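PDB 6NBO: N-isopropylammelide isopropylaminohydrolase from Burkholderia multivorans ATCC 17616, which is a member of the amidohydrolase family, built around a TIM-barrel (beta/alpha) core, with zinc bound at histidine and aspartate ligands. Local coordinates for residues A[66-71]-A[109-114]; A[101-106]-A[138-143]; A[114-119]-A[150-155]. One frame throughout, in Å; residues are numbered along the deposited sequence.

Contact 1: A[66-71]-A[109-114]; sequences THLDKT and LALARA. With ZN (zinc ion), chain B.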
# COMPACT_ATOMS: atom_id res chain seq x y z
N THR A 66 3.46 3.47 -0.39
CA THR A 66 3.75 4.89 -0.49
C THR A 66 5.02 5.17 0.31
O THR A 66 5.68 4.25 0.81
CB THR A 66 2.55 5.74 -0.04
OG1 THR A 66 2.78 7.11 -0.41
CG2 THR A 66 2.33 5.64 1.48
N HIS A 67 5.37 6.47 0.42
CA HIS A 67 6.60 6.92 1.07
C HIS A 67 6.17 8.11 1.94
O HIS A 67 6.37 9.26 1.56
CB HIS A 67 7.68 7.31 0.06
CG HIS A 67 8.21 6.16 -0.75
ND1 HIS A 67 9.33 5.45 -0.38
CD2 HIS A 67 7.78 5.61 -1.91
CE1 HIS A 67 9.57 4.51 -1.28
NE2 HIS A 67 8.63 4.58 -2.21
N LEU A 68 5.59 7.81 3.11
CA LEU A 68 5.01 8.87 3.95
C LEU A 68 6.09 9.81 4.48
O LEU A 68 5.79 10.97 4.79
CB LEU A 68 4.24 8.28 5.14
CG LEU A 68 2.96 7.46 4.92
CD1 LEU A 68 2.44 6.93 6.24
CD2 LEU A 68 1.90 8.27 4.20
N ASP A 69 7.32 9.32 4.62
CA ASP A 69 8.38 10.16 5.16
C ASP A 69 8.78 11.26 4.18
O ASP A 69 9.28 12.30 4.61
CB ASP A 69 9.60 9.31 5.55
CG ASP A 69 10.20 8.52 4.38
OD1 ASP A 69 9.43 8.01 3.52
OD2 ASP A 69 11.44 8.40 4.33
N LYS A 70 8.58 11.05 2.88
CA LYS A 70 9.10 11.95 1.85
C LYS A 70 8.14 13.07 1.48
O LYS A 70 8.56 14.05 0.85
CB LYS A 70 9.42 11.20 0.55
CG LYS A 70 10.51 10.12 0.57
CD LYS A 70 10.55 9.48 -0.83
CE LYS A 70 11.40 8.22 -0.90
NZ LYS A 70 12.87 8.50 -0.86
N THR A 71 6.85 12.91 1.79
CA THR A 71 5.80 13.75 1.23
C THR A 71 5.93 15.19 1.71
O THR A 71 6.36 15.46 2.84
CB THR A 71 4.41 13.22 1.60
OG1 THR A 71 3.42 13.99 0.92
CG2 THR A 71 4.17 13.30 3.11
N LEU A 109 2.13 12.59 9.14
CA LEU A 109 0.87 12.61 9.88
C LEU A 109 -0.23 13.28 9.06
O LEU A 109 -1.32 12.73 8.91
CB LEU A 109 1.05 13.33 11.21
CG LEU A 109 -0.18 13.41 12.12
CD1 LEU A 109 -0.77 12.02 12.37
CD2 LEU A 109 0.20 14.07 13.43
N ALA A 110 0.07 14.44 8.48
CA ALA A 110 -0.90 15.13 7.63
C ALA A 110 -1.34 14.24 6.46
O ALA A 110 -2.54 14.14 6.17
CB ALA A 110 -0.30 16.44 7.12
N LEU A 111 -0.39 13.59 5.78
CA LEU A 111 -0.78 12.76 4.64
C LEU A 111 -1.56 11.52 5.08
O LEU A 111 -2.56 11.16 4.45
CB LEU A 111 0.45 12.35 3.82
CG LEU A 111 0.18 11.40 2.64
CD1 LEU A 111 -0.93 11.93 1.72
CD2 LEU A 111 1.46 11.10 1.84
N ALA A 112 -1.12 10.86 6.15
CA ALA A 112 -1.87 9.70 6.64
C ALA A 112 -3.27 10.10 7.08
O ALA A 112 -4.23 9.35 6.88
CB ALA A 112 -1.12 9.01 7.78
N ARG A 113 -3.41 11.28 7.68
CA ARG A 113 -4.75 11.75 8.03
C ARG A 113 -5.58 12.04 6.79
O ARG A 113 -6.80 11.80 6.80
CB ARG A 113 -4.64 12.96 8.95
CG ARG A 113 -4.44 12.54 10.41
CD ARG A 113 -4.32 13.69 11.38
NE ARG A 113 -4.46 13.21 12.75
CZ ARG A 113 -3.96 13.83 13.81
NH1 ARG A 113 -3.29 14.96 13.67
NH2 ARG A 113 -4.14 13.30 15.02
N ALA A 114 -4.96 12.55 5.72
CA ALA A 114 -5.70 12.73 4.47
C ALA A 114 -6.11 11.39 3.87
O ALA A 114 -7.22 11.27 3.31
CB ALA A 114 -4.86 13.52 3.46
ZN ZN B . 8.43 3.22 -4.01

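Contact 2: A[101-106]-A[138-143]; sequences GHDAGA and LHRVLD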
# COMPACT_ATOMS: atom_id res chain seq x y z
N GLY A 101 14.77 21.89 6.22
CA GLY A 101 14.45 21.27 7.49
C GLY A 101 13.21 20.42 7.40
O GLY A 101 12.30 20.55 8.23
N HIS A 102 13.15 19.54 6.40
CA HIS A 102 11.95 18.73 6.19
C HIS A 102 11.71 17.82 7.38
O HIS A 102 12.62 17.13 7.85
CB HIS A 102 12.06 17.92 4.90
CG HIS A 102 10.82 17.13 4.58
ND1 HIS A 102 10.60 15.86 5.05
CD2 HIS A 102 9.74 17.44 3.82
CE1 HIS A 102 9.44 15.42 4.61
NE2 HIS A 102 8.89 16.36 3.86
N ASP A 103 10.47 17.82 7.87
CA ASP A 103 10.07 17.04 9.04
C ASP A 103 9.14 15.92 8.57
O ASP A 103 7.96 16.15 8.28
CB ASP A 103 9.37 17.93 10.07
CG ASP A 103 8.79 17.15 11.24
OD1 ASP A 103 9.28 16.03 11.53
OD2 ASP A 103 7.83 17.65 11.86
N ALA A 104 9.68 14.70 8.50
CA ALA A 104 8.85 13.55 8.15
C ALA A 104 7.72 13.34 9.15
O ALA A 104 6.79 12.58 8.85
CB ALA A 104 9.70 12.28 8.05
N GLY A 105 7.76 13.98 10.32
CA GLY A 105 6.73 13.85 11.32
C GLY A 105 5.42 14.53 10.95
O GLY A 105 4.40 13.86 10.79
N ALA A 106 5.44 15.86 10.81
CA ALA A 106 4.21 16.56 10.47
C ALA A 106 3.72 16.16 9.08
O ALA A 106 2.51 16.03 8.87
CB ALA A 106 4.42 18.07 10.55
N LEU A 138 12.60 7.00 10.27
CA LEU A 138 11.84 5.93 10.91
C LEU A 138 11.18 6.41 12.19
O LEU A 138 9.98 6.18 12.41
CB LEU A 138 12.76 4.74 11.19
CG LEU A 138 12.07 3.60 11.92
CD1 LEU A 138 10.92 3.05 11.05
CD2 LEU A 138 13.08 2.50 12.27
N HIS A 139 11.94 7.08 13.06
CA HIS A 139 11.37 7.55 14.33
C HIS A 139 10.20 8.50 14.10
O HIS A 139 9.22 8.46 14.84
CB HIS A 139 12.45 8.22 15.19
CG HIS A 139 13.44 7.26 15.79
ND1 HIS A 139 13.06 6.07 16.37
CD2 HIS A 139 14.79 7.31 15.88
CE1 HIS A 139 14.13 5.42 16.80
NE2 HIS A 139 15.19 6.15 16.52
N ARG A 140 10.29 9.37 13.09
CA ARG A 140 9.19 10.29 12.82
C ARG A 140 7.94 9.55 12.35
O ARG A 140 6.82 9.87 12.78
CB ARG A 140 9.60 11.34 11.79
CG ARG A 140 10.79 12.22 12.21
CD ARG A 140 10.49 13.12 13.41
NE ARG A 140 10.42 12.40 14.68
CZ ARG A 140 11.46 12.14 15.46
NH1 ARG A 140 11.29 11.47 16.60
NH2 ARG A 140 12.68 12.55 15.12
N VAL A 141 8.11 8.56 11.47
CA VAL A 141 6.95 7.79 11.03
C VAL A 141 6.41 6.92 12.16
O VAL A 141 5.19 6.73 12.27
CB VAL A 141 7.31 6.96 9.78
CG1 VAL A 141 6.13 6.08 9.35
CG2 VAL A 141 7.71 7.91 8.64
N LEU A 142 7.29 6.39 13.02
CA LEU A 142 6.80 5.64 14.18
C LEU A 142 5.96 6.53 15.10
O LEU A 142 4.96 6.07 15.67
CB LEU A 142 7.96 5.02 14.96
CG LEU A 142 8.70 3.87 14.29
CD1 LEU A 142 9.98 3.57 15.04
CD2 LEU A 142 7.84 2.61 14.18
N ASP A 143 6.36 7.79 15.28
CA ASP A 143 5.53 8.74 16.04
C ASP A 143 4.17 8.88 15.39
O ASP A 143 3.13 8.86 16.07
CB ASP A 143 6.20 10.12 16.11
CG ASP A 143 7.44 10.15 16.98
OD1 ASP A 143 7.65 9.23 17.80
OD2 ASP A 143 8.21 11.13 16.84

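Contact 3: A[114-119]-A[150-155]; sequences AFLAAG and GQVEIQ. With EDO (1,2-ethanediol), chain J.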
# COMPACT_ATOMS: atom_id res chain seq x y z
N ALA A 114 -4.96 12.55 5.72
CA ALA A 114 -5.70 12.73 4.47
C ALA A 114 -6.11 11.39 3.87
O ALA A 114 -7.22 11.27 3.31
CB ALA A 114 -4.86 13.52 3.46
N PHE A 115 -5.24 10.39 3.95
CA PHE A 115 -5.63 9.04 3.56
C PHE A 115 -6.88 8.59 4.33
O PHE A 115 -7.87 8.15 3.73
CB PHE A 115 -4.47 8.07 3.81
CG PHE A 115 -3.52 7.91 2.63
CD1 PHE A 115 -3.91 7.23 1.49
CD2 PHE A 115 -2.23 8.42 2.69
CE1 PHE A 115 -3.04 7.05 0.42
CE2 PHE A 115 -1.34 8.25 1.61
CZ PHE A 115 -1.75 7.57 0.48
N LEU A 116 -6.85 8.74 5.65
CA LEU A 116 -7.99 8.35 6.48
C LEU A 116 -9.26 9.09 6.07
O LEU A 116 -10.32 8.47 5.90
CB LEU A 116 -7.68 8.60 7.96
CG LEU A 116 -8.75 8.13 8.96
CD1 LEU A 116 -9.03 6.61 8.81
CD2 LEU A 116 -8.34 8.47 10.37
N ALA A 117 -9.17 10.41 5.87
CA ALA A 117 -10.36 11.17 5.50
C ALA A 117 -10.95 10.71 4.17
O ALA A 117 -12.16 10.84 3.94
CB ALA A 117 -10.03 12.67 5.44
N ALA A 118 -10.11 10.21 3.28
CA ALA A 118 -10.54 9.66 2.00
C ALA A 118 -10.78 8.15 2.06
O ALA A 118 -10.86 7.50 1.00
CB ALA A 118 -9.49 9.97 0.91
N GLY A 119 -10.91 7.57 3.26
CA GLY A 119 -11.35 6.19 3.39
C GLY A 119 -10.27 5.12 3.46
O GLY A 119 -10.60 3.93 3.50
N GLY A 150 -5.30 2.68 16.29
CA GLY A 150 -6.74 2.53 16.32
C GLY A 150 -7.49 3.29 15.24
O GLY A 150 -8.72 3.23 15.21
N GLN A 151 -6.78 4.00 14.36
CA GLN A 151 -7.36 4.82 13.29
C GLN A 151 -6.83 4.43 11.92
O GLN A 151 -7.61 4.32 10.97
CB GLN A 151 -7.06 6.30 13.54
CG GLN A 151 -7.73 6.81 14.82
CD GLN A 151 -7.60 8.30 14.99
OE1 GLN A 151 -6.56 8.88 14.69
NE2 GLN A 151 -8.65 8.93 15.49
N VAL A 152 -5.52 4.27 11.79
CA VAL A 152 -4.88 3.79 10.57
C VAL A 152 -3.86 2.75 10.99
O VAL A 152 -3.00 3.03 11.83
CB VAL A 152 -4.17 4.92 9.79
CG1 VAL A 152 -3.59 4.38 8.47
CG2 VAL A 152 -5.11 6.10 9.55
N GLU A 153 -3.94 1.56 10.41
CA GLU A 153 -2.90 0.56 10.61
C GLU A 153 -1.80 0.78 9.57
O GLU A 153 -2.07 0.87 8.37
CB GLU A 153 -3.47 -0.85 10.49
CG GLU A 153 -2.41 -1.91 10.66
CD GLU A 153 -2.94 -3.31 10.42
OE1 GLU A 153 -4.14 -3.47 10.09
OE2 GLU A 153 -2.15 -4.25 10.56
N ILE A 154 -0.56 0.87 10.04
CA ILE A 154 0.54 1.26 9.16
C ILE A 154 1.63 0.21 9.27
O ILE A 154 2.16 -0.02 10.36
CB ILE A 154 1.09 2.66 9.52
CG1 ILE A 154 -0.03 3.72 9.42
CG2 ILE A 154 2.24 3.03 8.57
CD1 ILE A 154 0.45 5.16 9.78
N GLN A 155 1.94 -0.44 8.14
CA GLN A 155 3.12 -1.28 8.01
C GLN A 155 4.28 -0.42 7.53
O GLN A 155 4.11 0.40 6.63
CB GLN A 155 2.88 -2.43 7.02
CG GLN A 155 1.83 -3.44 7.46
CD GLN A 155 1.54 -4.48 6.38
OE1 GLN A 155 1.98 -4.35 5.24
NE2 GLN A 155 0.78 -5.50 6.75
C1 EDO J . -3.99 -0.23 14.19
O1 EDO J . -3.81 1.15 14.49
C2 EDO J . -5.48 -0.56 14.18
O2 EDO J . -6.19 0.54 13.60

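Contact 1: A[66-71]-A[109-114]
L68 and T71 close on L111 just past the HxH metal-binding motif at the C-terminal end of the first barrel strand of this amidohydrolase. One methyl of L111, CD2, does most of the touching. L68 CD2 meets L111 CD2 at 3.7 Å, methyl to methyl. T71 comes from another side, with its CB 3.6 Å from L111 CD2. T71 CG2 also reaches L111 CB at 3.9 Å. L111 holds CG anti to its backbone N (chi1 176°), and this sends the branched end off helix 104-117 and in between L68 and T71. L68 CD1 and A112 CB meet more loosely, at 4.4 Å. All four touching residues are buried, and no hydrogen bond crosses between the segments. The hydroxyl of T71 lies against the leucine methyl but is satisfied by V306 O. Further out, the loop is fixed by its own turn, with K70 N bonded to H67 O at 3.1 Å. L68 N is hydrogen-bonded to T125 OG1. These bonds fix the backbone next to a metal ligand. H67 CB points away from helix 104-117, and H67 NE2 binds the zinc ion at 2.3 Å, together with H65, H218 and D304.

Contact 2: A[101-106]-A[138-143]
The capped first turn of helix 104-117 meets R140 of helix 136-147; both helices belong to the outer layer of the TIM barrel. The contact is close at the backbone, with G105 CA and R140 CA 4.6 Å apart. G105 has no side chain to keep them apart. R140 CB rests 3.5 Å from G105 N and 3.9 Å from A104 CB. Further along the same side chain, R140 CD passes D103 OD1 at 3.7 Å. The two side chains run nearly perpendicular there. D103 is the N-cap, and its carboxylate folds over the helix start. D103 OD1 accepts from G105 N at 2.8 Å, and D103 OD2 accepts from A106 N at 3.2 Å. Both N-H groups come from above the carboxylate plane, about 70° out of it. The negative charge probably also suits the positive end of the helix dipole. R140 makes no salt bridge to D103. Bends at chi2 and chi3 turn its guanidinium back over its own helix. R140 NH1 forms a salt bridge to D143 OD2 at 3.1 Å, on the syn side but tilted from the carboxylate plane, and OD2 lies almost in the guanidinium plane. R140 NE adds a weak bond to the same oxygen. H139 CB covers part of one guanidinium face. Below this partly exposed layer, A104 and V141 both touch D69 of the loop after strand 56-66. L138, V141 and L142 rest on I156 of strand 153-159, and L138 also meets A177 and A180 of helix 170-180.

Contact 3: A[114-119]-A[150-155]
The peptide joining Q151 to V152 is the flat group here, and L116 meets it at the carbonyl oxygen, from one side of its plane. L116 CD1 is 3.5 Å from Q151 O, beyond the oxygen and tilted about 45° out of the peptide plane. This is a van der Waals contact. Q151 O has a polar partner in S390 OG. The other methyl, L116 CD2, touches Q151 CB at 4.0 Å. V152 fills the same side, with its CG2 3.9 Å from L116 CB. L116 and V152 run past one another in opposite senses. With chi1 at -175° the L116 branch points opposite the backbone N, which carries both methyls off the helix to Q151 and V152. L401 of strand 400-401 also packs on L116. The helix ends here in a Schellman motif: G119, with positive phi, is the C-prime residue, and G119 N bonds L116 O at 2.9 Å. At the exposed turn, G150 N donates to O1 of a 1,2-ethanediol at 2.8 Å, probably from the crystallisation liquor. V152 and F115 both touch I123 of strand 120-128. The contact thus packs the last turn of helix 104-117 on Q151 and V152, which lead into strand 153-159, at the edge of the helix-on-strand layering of a TIM barrel.

How the contacts relate
Helix 104-117 runs through all three contacts. Its start makes contact 2, its middle contact 1 and its end contact 3. Contacts 1 and 3 are buried and apolar, and they share A114. They also touch, through L68 against F115 and A112 O against V152. Contact 2 lies nearer the surface; there charged side chains take part in the touching itself, and their bonds stay within their own segments. Contacts 1 and 2 are tied by a probable hydrogen bond from H102 NE2 to T71 O. Contacts 2 and 3 do not touch. The zinc side of the barrel lies near contact 1, whereas contact 3 sits where strand 153-159 begins.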